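Local coordinates for ABC transporter, ATP binding protein (Sulfolobus solfataricus, PDB 1OXX) that powers glucose uptake by hydrolysing ATP as the ATP-binding subunit of an ABC transporter that carries glucose into the cell, at residues V265-S269 with D270-I274; K282-K285 with D286-D290; V340-K344 with D345-V349. The protein carries 1 engineered substitution. All blocks are in the same frame, centred on the assembly; numbering follows the deposited sequence.

Along the chain the three contacts follow in series; none encloses or crosses another. Contact 1 (265-269 with 270-274) is the turn that brings the chain from strand 261-263 into 271-276. Contact 2 (282-285 with 286-290) marks the exit from strand 281-284 into the loop before strand 294-307. Contact 3 (340-344 with 345-349) links strand 337-342 to strand 348-351. Strand 348-351 neighbours 271-276, and V349 packs on A272 of that strand and on V265 and V267 of the preceding loop. Strand 337-342 neighbours 281-284 and joins contacts 2 and 3. Contact 3 thereby bridges the sheet of 271-276 and 348-351 and the sheet of 281-284 and 337-342; contacts 1 and 2 stay about 12 Å apart (nearest atoms).

Contact 1: residues V265-S269 with D270-I274; sequences VSVSS and DRAII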
loop_
_atom_site.group_PDB
_atom_site.type_symbol
_atom_site.label_atom_id
_atom_site.label_comp_id
_atom_site.label_asym_id
_atom_site.label_seq_id
_atom_site.Cartn_x
_atom_site.Cartn_y
_atom_site.Cartn_z
ATOM N N VAL A 265 23.489 -4.481 18.765
ATOM C CA VAL A 265 22.342 -3.728 19.255
ATOM C C VAL A 265 21.820 -4.435 20.489
ATOM O O VAL A 265 22.193 -5.555 20.767
ATOM C CB VAL A 265 21.216 -3.613 18.192
ATOM C CG1 VAL A 265 21.685 -2.765 17.012
ATOM C CG2 VAL A 265 20.744 -4.990 17.741
ATOM N N SER A 266 20.954 -3.763 21.235
ATOM C CA SER A 266 20.384 -4.353 22.433
ATOM C C SER A 266 18.978 -3.807 22.694
ATOM O O SER A 266 18.569 -2.804 22.129
ATOM C CB SER A 266 21.299 -4.056 23.628
ATOM O OG SER A 266 20.862 -4.709 24.810
ATOM N N VAL A 267 18.241 -4.536 23.517
ATOM C CA VAL A 267 16.943 -4.124 24.027
ATOM C C VAL A 267 16.915 -4.640 25.464
ATOM O O VAL A 267 17.775 -5.429 25.860
ATOM C CB VAL A 267 15.752 -4.699 23.228
ATOM C CG1 VAL A 267 15.609 -4.005 21.885
ATOM C CG2 VAL A 267 15.896 -6.190 23.060
ATOM N N SER A 268 15.911 -4.209 26.220
ATOM C CA SER A 268 15.793 -4.518 27.639
ATOM C C SER A 268 15.333 -5.942 27.968
ATOM O O SER A 268 15.498 -6.408 29.100
ATOM C CB SER A 268 14.817 -3.519 28.259
ATOM O OG SER A 268 15.359 -2.211 28.244
ATOM N N SER A 269 14.771 -6.631 26.984
ATOM C CA SER A 269 14.248 -7.980 27.173
ATOM C C SER A 269 15.309 -9.083 27.040
ATOM O O SER A 269 16.438 -8.830 26.626
ATOM C CB SER A 269 13.112 -8.220 26.175
ATOM O OG SER A 269 13.541 -7.979 24.844
ATOM N N ASP A 270 14.919 -10.317 27.354
ATOM C CA ASP A 270 15.824 -11.458 27.331
ATOM C C ASP A 270 16.226 -11.823 25.910
ATOM O O ASP A 270 17.371 -12.199 25.643
ATOM C CB ASP A 270 15.141 -12.657 27.989
ATOM C CG ASP A 270 15.198 -12.596 29.504
ATOM O OD1 ASP A 270 16.013 -11.812 30.044
ATOM O OD2 ASP A 270 14.474 -13.301 30.236
ATOM N N ARG A 271 15.266 -11.722 25.009
ATOM C CA ARG A 271 15.505 -12.036 23.609
ATOM C C ARG A 271 15.033 -10.873 22.759
ATOM O O ARG A 271 14.302 -10.000 23.228
ATOM C CB ARG A 271 14.776 -13.318 23.234
ATOM C CG ARG A 271 15.230 -14.507 24.076
ATOM C CD ARG A 271 14.599 -15.816 23.661
ATOM N NE ARG A 271 14.987 -16.231 22.320
ATOM C CZ ARG A 271 16.146 -16.790 22.022
ATOM N NH1 ARG A 271 17.051 -16.990 22.972
ATOM N NH2 ARG A 271 16.399 -17.154 20.774
ATOM N N ALA A 272 15.453 -10.863 21.503
ATOM C CA ALA A 272 15.126 -9.767 20.601
ATOM C C ALA A 272 14.815 -10.255 19.213
ATOM O O ALA A 272 15.291 -11.298 18.790
ATOM C CB ALA A 272 16.282 -8.791 20.520
ATOM N N ILE A 273 14.018 -9.457 18.503
ATOM C CA ILE A 273 13.757 -9.683 17.103
ATOM C C ILE A 273 14.607 -8.686 16.330
ATOM O O ILE A 273 14.589 -7.489 16.620
ATOM C CB ILE A 273 12.289 -9.470 16.791
ATOM C CG1 ILE A 273 11.439 -10.478 17.570
ATOM C CG2 ILE A 273 12.047 -9.580 15.291
ATOM C CD1 ILE A 273 9.955 -10.205 17.511
ATOM N N ILE A 274 15.379 -9.192 15.385
ATOM C CA ILE A 274 16.192 -8.363 14.522
ATOM C C ILE A 274 15.487 -8.280 13.174
ATOM O O ILE A 274 15.040 -9.292 12.646
ATOM C CB ILE A 274 17.591 -9.015 14.337
ATOM C CG1 ILE A 274 18.398 -8.985 15.633
ATOM C CG2 ILE A 274 18.367 -8.347 13.204
ATOM C CD1 ILE A 274 18.902 -7.628 15.975
#
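The one flat group addressed across this turn is the peptide carbonyl of R271, which S269 meets near its plane with a hydroxyl while V267 brings a methyl to the same oxygen. S269 OG donates to R271 O at 2.7 Å, tilted only 19° from the carbonyl plane, with a C=O...donor angle of 158°. A chi1 of 55° sets OG between the backbone N and the carbonyl carbon of S269, which turns the hydroxyl forward to the residue two places on. V267 CG2 lies 4.1 Å from R271 O and meets A272 CB at 3.7 Å. Two residues back, V265 CG2 and I274 CD1 reach toward each other tip to tip, also 3.7 Å apart. The valines thus form an apolar row facing the strand, and the row continues outside the turn: V265, A272 and I274 touch V256, whereas V267 and A272 touch V251. The CB bonds of S266 and S268 point away from 270-274. R271 also turns outward, and its NE forms a salt bridge with E248. Chemically the turn divides in two. At its closed end a short hydroxyl-to-carbonyl bond ties the bend to the first residue of strand 271-276; toward its open end methyl contacts take over, so that an otherwise irregular approach is laid with its apolar side on the antiparallel sheet.

Contact 2: residues K282-K285 with D286-D290; sequences KLSK and DVIKD
A chi1 of 64° leaves I288 CG2 anti to its carbonyl carbon, where it meets S284 CB at 3.8 Å, and sends CG1 with CD1 toward K282; a chi1 of 63° places S284 OG between the backbone N and carbonyl carbon of the serine. In the conformer described, S284 OG donates to D286 O at 2.7 Å. It approaches from above the carbonyl plane, 36° out of it, and so does not lie on a lone pair. I288 CD1 meets the aliphatic part of K282: CD and CE each lie 4.1 Å from it, and the two chains cross obliquely. W293 touches both K282 and I288 and completes this small apolar patch. The bend at the last torsion turns K282 NZ away from the isoleucine; it stays 6.8 Å from D290 OD2, too far for contact between the charges. At the bend of the chain, D286 OD1 accepts the N-H of V287 at 2.7 Å on its anti side, while K285 turns outward to pair with E336 and the backbone oxygen of E337. I288 N is bound by the hydroxyl of Y341. At this strand end, in one of two conformers, a serine hydroxyl can thus bond the main chain two residues on, in a surface loop of the C-terminal domain, whose sequence family belongs to the OB clan; 281-284 is an outermost strand of its antiparallel sheet.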
loop_
_atom_site.group_PDB
_atom_site.type_symbol
_atom_site.label_atom_id
_atom_site.label_comp_id
_atom_site.label_asym_id
_atom_site.label_seq_id
_atom_site.Cartn_x
_atom_site.Cartn_y
_atom_site.Cartn_z
ATOM N N LYS A 282 25.197 -7.862 2.890
ATOM C CA LYS A 282 26.174 -8.156 1.840
ATOM C C LYS A 282 26.962 -9.381 2.270
ATOM O O LYS A 282 27.283 -9.519 3.445
ATOM C CB LYS A 282 27.121 -6.975 1.618
ATOM C CG LYS A 282 28.163 -7.190 0.546
ATOM C CD LYS A 282 28.966 -5.900 0.264
ATOM C CE LYS A 282 30.108 -6.127 -0.703
ATOM N NZ LYS A 282 29.623 -6.353 -2.087
ATOM N N LEU A 283 27.229 -10.283 1.333
ATOM C CA LEU A 283 27.974 -11.517 1.597
ATOM C C LEU A 283 29.329 -11.532 0.886
ATOM O O LEU A 283 29.483 -10.962 -0.207
ATOM C CB LEU A 283 27.163 -12.709 1.106
ATOM C CG LEU A 283 25.706 -12.777 1.555
ATOM C CD1 LEU A 283 25.018 -13.958 0.907
ATOM C CD2 LEU A 283 25.594 -12.850 3.050
ATOM N N SER A 284 30.303 -12.192 1.497
ATOM C CA SER A 284 31.632 -12.339 0.881
ATOM C C SER A 284 32.300 -13.603 1.374
ATOM O O SER A 284 31.877 -14.194 2.349
ATOM C CB SER A 284 32.565 -11.177 1.206
ATOM O OG SER A 284 32.699 -11.266 2.618
ATOM N N LYS A 285 33.360 -14.027 0.700
ATOM C CA LYS A 285 34.091 -15.184 1.187
ATOM C C LYS A 285 35.264 -14.797 2.068
ATOM O O LYS A 285 35.771 -15.625 2.828
ATOM C CB LYS A 285 34.620 -16.020 0.024
ATOM C CG LYS A 285 33.539 -16.678 -0.785
ATOM C CD LYS A 285 32.927 -17.842 -0.035
ATOM C CE LYS A 285 33.930 -18.975 0.142
ATOM N NZ LYS A 285 33.324 -20.153 0.825
ATOM N N ASP A 286 35.717 -13.560 1.949
ATOM C CA ASP A 286 36.811 -13.043 2.773
ATOM C C ASP A 286 36.411 -11.625 3.103
ATOM O O ASP A 286 35.414 -11.126 2.580
ATOM C CB ASP A 286 38.156 -13.105 2.035
ATOM C CG ASP A 286 39.362 -13.060 2.976
ATOM O OD1 ASP A 286 39.216 -12.716 4.171
ATOM O OD2 ASP A 286 40.520 -13.365 2.592
ATOM N N VAL A 287 37.152 -10.964 3.984
ATOM C CA VAL A 287 36.803 -9.615 4.372
ATOM C C VAL A 287 36.865 -8.660 3.179
ATOM O O VAL A 287 37.682 -8.811 2.259
ATOM C CB VAL A 287 37.684 -9.092 5.531
ATOM C CG1 VAL A 287 37.546 -9.982 6.771
ATOM C CG2 VAL A 287 39.145 -8.983 5.105
ATOM N N ILE A 288 35.979 -7.681 3.200
ATOM C CA ILE A 288 35.936 -6.682 2.142
ATOM C C ILE A 288 36.650 -5.449 2.643
ATOM O O ILE A 288 36.999 -5.363 3.813
ATOM C CB ILE A 288 34.484 -6.347 1.758
ATOM C CG1 ILE A 288 33.750 -5.706 2.937
ATOM C CG2 ILE A 288 33.758 -7.588 1.307
ATOM C CD1 ILE A 288 32.279 -5.420 2.658
ATOM N N LYS A 289 36.920 -4.518 1.740
ATOM C CA LYS A 289 37.521 -3.257 2.116
ATOM C C LYS A 289 36.501 -2.159 1.901
ATOM O O LYS A 289 36.538 -1.465 0.884
ATOM N N ASP A 290 35.568 -2.032 2.845
ATOM C CA ASP A 290 34.521 -1.021 2.776
ATOM C C ASP A 290 33.974 -0.764 4.173
ATOM O O ASP A 290 33.190 -1.550 4.715
ATOM C CB ASP A 290 33.411 -1.471 1.836
ATOM C CG ASP A 290 32.393 -0.376 1.566
ATOM O OD1 ASP A 290 32.334 0.603 2.332
ATOM O OD2 ASP A 290 31.601 -0.438 0.614
#

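Contact 3: residues V340-K344 with D345-V349; sequences VYVRK and DKIKV
V342 and I347 meet with their side chains at about a right angle: V342 CG2, set between its own backbone N and carbonyl carbon, touches I347 CD1 at 3.9 Å. With chi1 at -59°, I347 CG1 lies opposite its carbonyl carbon and beside its backbone N; chi2 then extends the chain back over the turn. This extended course lays CG1 3.5 Å and CD1 3.6 Å from K344 O, so the isoleucine covers that carbonyl as well as the valine. On another part of the turn R343 and K346 are in contact near their roots, R343 CB lying 3.7 Å from K346 CG. Both chains bend at chi2, to -70° in R343 and -72° in K346, and their charged ends then part. The guanidinium of R343 makes a cation-pi contact with W293 and gives NH1 to S292 OG; K346 NZ reaches D230 in a long, weak ion pair. K344 runs extended away from the turn, touches I294, and bends at its last torsion. The backbone joining these residues is a short 3-10 turn. K346 N donates to R343 O at 2.9 Å, and a weaker bond from I347 N to K344 O, 3.3 Å long, follows it. Around the turn, V342 and I347 both touch I276 of strand 271-276 and F263 of strand 261-263, while V342 also packs on V296 of strand 294-307: the pair lies where the two antiparallel sheets of the C-terminal region come together.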
loop_
_atom_site.group_PDB
_atom_site.type_symbol
_atom_site.label_atom_id
_atom_site.label_comp_id
_atom_site.label_asym_id
_atom_site.label_seq_id
_atom_site.Cartn_x
_atom_site.Cartn_y
_atom_site.Cartn_z
ATOM N N VAL A 340 29.095 -12.418 6.660
ATOM C CA VAL A 340 27.860 -11.635 6.586
ATOM C C VAL A 340 28.089 -10.230 7.106
ATOM O O VAL A 340 28.562 -10.038 8.225
ATOM C CB VAL A 340 26.743 -12.295 7.401
ATOM C CG1 VAL A 340 25.441 -11.526 7.257
ATOM C CG2 VAL A 340 26.554 -13.741 6.963
ATOM N N TYR A 341 27.804 -9.254 6.254
ATOM C CA TYR A 341 27.945 -7.853 6.577
ATOM C C TYR A 341 26.565 -7.222 6.525
ATOM O O TYR A 341 25.700 -7.637 5.751
ATOM C CB TYR A 341 28.795 -7.119 5.536
ATOM C CG TYR A 341 30.271 -7.391 5.582
ATOM C CD1 TYR A 341 30.828 -8.483 4.922
ATOM C CD2 TYR A 341 31.113 -6.525 6.252
ATOM C CE1 TYR A 341 32.192 -8.707 4.959
ATOM C CE2 TYR A 341 32.476 -6.750 6.313
ATOM C CZ TYR A 341 33.013 -7.829 5.651
ATOM O OH TYR A 341 34.379 -8.040 5.696
ATOM N N VAL A 342 26.356 -6.207 7.351
ATOM C CA VAL A 342 25.128 -5.430 7.272
ATOM C C VAL A 342 25.429 -3.940 7.356
ATOM O O VAL A 342 26.535 -3.529 7.687
ATOM C CB VAL A 342 24.131 -5.791 8.400
ATOM C CG1 VAL A 342 23.772 -7.286 8.393
ATOM C CG2 VAL A 342 24.693 -5.398 9.777
ATOM N N ARG A 343 24.424 -3.129 7.037
ATOM C CA ARG A 343 24.488 -1.697 7.284
ATOM C C ARG A 343 24.111 -1.473 8.746
ATOM O O ARG A 343 22.958 -1.678 9.140
ATOM C CB ARG A 343 23.483 -0.967 6.406
ATOM C CG ARG A 343 23.724 -1.152 4.948
ATOM C CD ARG A 343 24.961 -0.449 4.462
ATOM N NE ARG A 343 24.985 -0.288 3.010
ATOM C CZ ARG A 343 26.064 0.016 2.331
ATOM N NH1 ARG A 343 27.211 0.198 2.967
ATOM N NH2 ARG A 343 26.015 0.139 1.015
ATOM N N LYS A 344 25.073 -1.048 9.560
ATOM C CA LYS A 344 24.829 -0.885 10.991
ATOM C C LYS A 344 23.628 -0.024 11.347
ATOM O O LYS A 344 22.836 -0.387 12.227
ATOM C CB LYS A 344 26.070 -0.322 11.655
ATOM C CG LYS A 344 25.933 -0.135 13.159
ATOM C CD LYS A 344 27.224 0.476 13.711
ATOM C CE LYS A 344 27.122 0.805 15.198
ATOM N NZ LYS A 344 27.356 -0.384 16.059
ATOM N N ASP A 345 23.492 1.108 10.667
ATOM C CA ASP A 345 22.418 2.033 10.982
ATOM C C ASP A 345 21.071 1.558 10.492
ATOM O O ASP A 345 20.050 2.191 10.798
ATOM C CB ASP A 345 22.708 3.447 10.468
ATOM C CG ASP A 345 22.726 3.545 8.963
ATOM O OD1 ASP A 345 22.596 2.509 8.279
ATOM O OD2 ASP A 345 22.864 4.642 8.369
ATOM N N LYS A 346 21.045 0.428 9.783
ATOM C CA LYS A 346 19.781 -0.094 9.271
ATOM C C LYS A 346 19.311 -1.324 10.041
ATOM O O LYS A 346 18.273 -1.893 9.712
ATOM C CB LYS A 346 19.871 -0.418 7.782
ATOM C CG LYS A 346 20.241 0.742 6.905
ATOM C CD LYS A 346 19.097 1.718 6.797
ATOM C CE LYS A 346 19.478 2.891 5.903
ATOM N NZ LYS A 346 18.357 3.827 5.742
ATOM N N ILE A 347 20.028 -1.732 11.075
ATOM C CA ILE A 347 19.550 -2.828 11.890
ATOM C C ILE A 347 18.363 -2.357 12.715
ATOM O O ILE A 347 18.443 -1.338 13.415
ATOM C CB ILE A 347 20.643 -3.322 12.857
ATOM C CG1 ILE A 347 21.911 -3.796 12.130
ATOM C CG2 ILE A 347 20.071 -4.380 13.789
ATOM C CD1 ILE A 347 23.132 -3.930 13.037
ATOM N N LYS A 348 17.249 -3.060 12.607
ATOM C CA LYS A 348 16.076 -2.777 13.416
ATOM C C LYS A 348 16.010 -3.819 14.509
ATOM O O LYS A 348 16.329 -4.992 14.287
ATOM C CB LYS A 348 14.819 -2.804 12.577
ATOM C CG LYS A 348 14.825 -1.744 11.485
ATOM C CD LYS A 348 14.088 -2.216 10.275
ATOM C CE LYS A 348 14.069 -1.193 9.124
ATOM N NZ LYS A 348 15.376 -0.808 8.535
ATOM N N VAL A 349 15.649 -3.394 15.707
ATOM C CA VAL A 349 15.578 -4.330 16.817
ATOM C C VAL A 349 14.349 -4.049 17.650
ATOM O O VAL A 349 13.971 -2.889 17.847
ATOM C CB VAL A 349 16.888 -4.317 17.661
ATOM C CG1 VAL A 349 17.064 -3.006 18.391
ATOM C CG2 VAL A 349 16.921 -5.492 18.641
#